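Long-range contact in cytochrome c-552 Ks_3358 (Candidatus Kuenenia stuttgartiensis, PDB 5MXZ), which binds a covalently attached heme c and probably transfers electrons, as expected of a small c-type cytochrome: residues T15-P23 and G29-D37. The protein carries 1 engineered substitution. Sequence-based numbering, arbitrary orientation. Where two conformers were deposited one is given.
With HEC (heme c), chain B; EDO (1,2-ethanediol), chain Q; EDO (1,2-ethanediol), chain O; EDO (1,2-ethanediol), chain N.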
# COMPACT_ATOMS: atom_id res chain seq x y z
N THR A 15 4.80 -1.46 8.37
CA THR A 15 4.27 -1.91 9.67
C THR A 15 3.01 -2.78 9.54
O THR A 15 2.74 -3.60 10.40
CB THR A 15 4.08 -0.74 10.68
OG1 THR A 15 3.78 -1.28 11.97
CG2 THR A 15 2.96 0.22 10.26
N CYS A 16 2.26 -2.60 8.45
CA CYS A 16 1.07 -3.42 8.19
C CYS A 16 1.22 -4.33 6.96
O CYS A 16 0.77 -5.47 6.99
CB CYS A 16 -0.18 -2.55 8.04
SG CYS A 16 -0.65 -1.64 9.54
N HIS A 17 1.82 -3.80 5.90
CA HIS A 17 2.12 -4.56 4.69
C HIS A 17 3.63 -4.82 4.61
O HIS A 17 4.40 -3.90 4.30
CB HIS A 17 1.69 -3.80 3.43
CG HIS A 17 0.29 -3.27 3.47
ND1 HIS A 17 -0.81 -4.05 3.22
CD2 HIS A 17 -0.18 -2.02 3.70
CE1 HIS A 17 -1.90 -3.32 3.31
NE2 HIS A 17 -1.55 -2.08 3.59
N GLY A 18 4.05 -6.05 4.88
CA GLY A 18 5.48 -6.41 4.83
C GLY A 18 6.08 -6.31 3.43
O GLY A 18 5.35 -6.36 2.43
N VAL A 19 7.40 -6.18 3.37
CA VAL A 19 8.12 -6.03 2.08
C VAL A 19 7.99 -7.23 1.14
O VAL A 19 8.07 -7.07 -0.09
CB VAL A 19 9.62 -5.65 2.25
CG1 VAL A 19 9.74 -4.25 2.84
CG2 VAL A 19 10.39 -6.67 3.08
N ASP A 20 7.78 -8.42 1.70
CA ASP A 20 7.67 -9.66 0.92
C ASP A 20 6.33 -9.84 0.18
O ASP A 20 6.14 -10.84 -0.53
CB ASP A 20 7.99 -10.89 1.80
CG ASP A 20 7.09 -11.01 3.04
OD1 ASP A 20 6.28 -10.10 3.32
OD2 ASP A 20 7.22 -12.04 3.74
N GLY A 21 5.43 -8.87 0.32
CA GLY A 21 4.10 -8.94 -0.28
C GLY A 21 3.06 -9.63 0.60
O GLY A 21 1.99 -10.01 0.12
N ASN A 22 3.40 -9.78 1.88
CA ASN A 22 2.55 -10.44 2.87
C ASN A 22 2.29 -9.50 4.04
O ASN A 22 3.22 -8.83 4.51
CB ASN A 22 3.21 -11.72 3.40
CG ASN A 22 3.48 -12.74 2.31
OD1 ASN A 22 2.57 -13.16 1.59
ND2 ASN A 22 4.74 -13.14 2.18
N PRO A 23 1.03 -9.43 4.53
CA PRO A 23 0.75 -8.56 5.68
C PRO A 23 1.48 -9.01 6.94
O PRO A 23 1.72 -10.21 7.13
CB PRO A 23 -0.77 -8.70 5.87
CG PRO A 23 -1.13 -9.99 5.22
CD PRO A 23 -0.19 -10.11 4.05
N GLY A 29 -4.44 -8.57 11.28
CA GLY A 29 -5.42 -8.35 12.35
C GLY A 29 -6.38 -7.21 12.05
O GLY A 29 -7.54 -7.25 12.45
N LEU A 30 -5.89 -6.19 11.34
CA LEU A 30 -6.73 -5.06 10.94
C LEU A 30 -7.54 -5.35 9.67
O LEU A 30 -8.53 -4.66 9.40
CB LEU A 30 -5.87 -3.80 10.77
CG LEU A 30 -5.25 -3.25 12.06
CD1 LEU A 30 -4.04 -2.40 11.72
CD2 LEU A 30 -6.25 -2.46 12.91
N GLY A 31 -7.13 -6.36 8.91
CA GLY A 31 -7.90 -6.84 7.76
C GLY A 31 -7.19 -6.81 6.42
O GLY A 31 -7.83 -7.02 5.38
N ALA A 32 -5.88 -6.58 6.43
CA ALA A 32 -5.09 -6.56 5.19
C ALA A 32 -4.86 -7.96 4.64
O ALA A 32 -4.78 -8.93 5.41
CB ALA A 32 -3.76 -5.84 5.40
N ARG A 33 -4.77 -8.06 3.32
CA ARG A 33 -4.43 -9.31 2.61
C ARG A 33 -3.10 -9.17 1.87
O ARG A 33 -2.45 -8.12 1.94
CB ARG A 33 -5.56 -9.70 1.64
CG ARG A 33 -6.85 -10.17 2.29
CD ARG A 33 -7.85 -9.03 2.41
NE ARG A 33 -9.20 -9.47 2.70
CZ ARG A 33 -10.20 -9.52 1.82
NH1 ARG A 33 -10.02 -9.16 0.55
NH2 ARG A 33 -11.39 -9.93 2.21
N LYS A 34 -2.69 -10.23 1.17
CA LYS A 34 -1.41 -10.24 0.43
C LYS A 34 -1.44 -9.30 -0.76
O LYS A 34 -2.46 -9.19 -1.44
CB LYS A 34 -1.11 -11.64 -0.10
CG LYS A 34 -0.88 -12.71 0.94
CD LYS A 34 -0.42 -13.99 0.27
CE LYS A 34 -0.24 -15.10 1.29
NZ LYS A 34 0.46 -16.26 0.69
N PHE A 35 -0.32 -8.61 -0.99
CA PHE A 35 -0.07 -7.97 -2.29
C PHE A 35 0.46 -8.98 -3.30
O PHE A 35 0.15 -8.89 -4.50
CB PHE A 35 0.91 -6.80 -2.18
CG PHE A 35 0.37 -5.59 -1.45
CD1 PHE A 35 -0.99 -5.26 -1.49
CD2 PHE A 35 1.25 -4.76 -0.75
CE1 PHE A 35 -1.46 -4.13 -0.82
CE2 PHE A 35 0.78 -3.63 -0.09
CZ PHE A 35 -0.58 -3.32 -0.12
N ALA A 36 1.28 -9.92 -2.81
CA ALA A 36 1.88 -10.96 -3.65
C ALA A 36 0.84 -12.01 -4.02
O ALA A 36 0.82 -13.12 -3.48
CB ALA A 36 3.08 -11.60 -2.95
N ASP A 37 -0.04 -11.61 -4.93
CA ASP A 37 -1.17 -12.41 -5.35
C ASP A 37 -1.52 -11.99 -6.77
O ASP A 37 -2.02 -10.88 -6.98
CB ASP A 37 -2.37 -12.21 -4.42
CG ASP A 37 -3.52 -13.15 -4.73
OD1 ASP A 37 -4.25 -12.93 -5.72
OD2 ASP A 37 -3.68 -14.13 -3.97
FE HEC B . -2.81 -0.40 3.58
CHA HEC B . -5.54 -2.03 2.26
CHB HEC B . -1.53 0.07 0.42
CHC HEC B . -0.43 1.71 4.91
CHD HEC B . -3.61 -1.54 6.70
NA HEC B . -3.45 -0.88 1.65
C1A HEC B . -4.53 -1.60 1.30
C2A HEC B . -4.70 -1.82 -0.16
C3A HEC B . -3.50 -1.18 -0.72
C4A HEC B . -2.81 -0.66 0.49
CMA HEC B . -3.10 -1.08 -2.18
CAA HEC B . -5.82 -2.58 -0.82
CBA HEC B . -6.83 -1.81 -1.63
CGA HEC B . -7.66 -2.84 -2.36
O1A HEC B . -7.48 -4.07 -2.17
O2A HEC B . -8.53 -2.43 -3.14
NB HEC B . -1.24 0.74 2.79
C1B HEC B . -0.84 0.80 1.49
C2B HEC B . 0.33 1.68 1.22
C3B HEC B . 0.62 2.15 2.58
C4B HEC B . -0.37 1.51 3.45
CMB HEC B . 1.02 1.97 -0.09
CAB HEC B . 1.67 3.10 3.01
CBB HEC B . 1.50 4.53 2.54
NC HEC B . -2.14 0.04 5.50
C1C HEC B . -1.13 0.86 5.88
C2C HEC B . -0.85 0.92 7.34
C3C HEC B . -1.83 -0.06 7.85
C4C HEC B . -2.54 -0.55 6.65
CMC HEC B . 0.17 1.75 8.08
CAC HEC B . -2.04 -0.50 9.26
CBC HEC B . -2.44 0.51 10.30
ND HEC B . -4.35 -1.57 4.35
C1D HEC B . -4.54 -1.93 5.64
C2D HEC B . -5.74 -2.76 5.89
C3D HEC B . -6.31 -2.92 4.54
C4D HEC B . -5.36 -2.15 3.71
CMD HEC B . -6.24 -3.33 7.19
CAD HEC B . -7.56 -3.62 4.10
CBD HEC B . -8.60 -2.50 3.94
CGD HEC B . -9.29 -2.46 2.58
O1D HEC B . -10.29 -1.70 2.45
O2D HEC B . -8.89 -3.16 1.63
C1 EDO Q . -4.21 -5.67 0.77
O1 EDO Q . -5.28 -5.94 1.68
C2 EDO Q . -4.59 -6.10 -0.65
O2 EDO Q . -4.68 -7.53 -0.78
C1 EDO O . 5.44 -11.09 7.54
O1 EDO O . 5.30 -10.20 6.42
C2 EDO O . 6.40 -12.22 7.17
O2 EDO O . 5.97 -12.83 5.95
C1 EDO N . 5.67 -6.15 -2.39
O1 EDO N . 4.38 -6.13 -3.02
C2 EDO N . 5.78 -4.98 -1.42
O2 EDO N . 4.72 -5.07 -0.46
O HOH W 1 -0.23 -6.74 2.77
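The carbonyl of Gly21, the last residue of the type I turn 18-21, accepts two backbone bonds from the facing loop: a nearly straight one from Ala36 N (3.0 Å to Gly21 O, 176°) and a weak, bent one from Phe35 N. On the heme side of this link the rings of His17 and Phe35 form an offset stack, centroids 4.6 Å apart and planes at 22°. Phe35 CZ lies over one face of the imidazole, displaced toward its rim, 3.4 Å from His17 ND1. In the ring plane, a water accepts from His17 ND1 and donates to Arg33 O, which probably helps to set the rotation of the imidazole. This is the proximal side of a class I cytochrome c fold, with the CXXCH motif ending at His17: Cys16 SG is bonded covalently to the heme, while His17 NE2 binds the iron at 2.1 Å, Met61 being the other axial ligand. Leu30 CD1 reaches Cys16 SG at the heme rim, and Ala32 CB packs against both the heme and His17 CE1 (3.8 Å). Toward the surface, the Pro23 ring lies along the backbone of Ala32 and Arg33. Beyond it the extended Lys34 chain runs alongside Asn22, its CD 3.4 Å from Asn22 OD1, while Asn22 ND2 bonds to Asp20 OD2 from above the carboxylate plane.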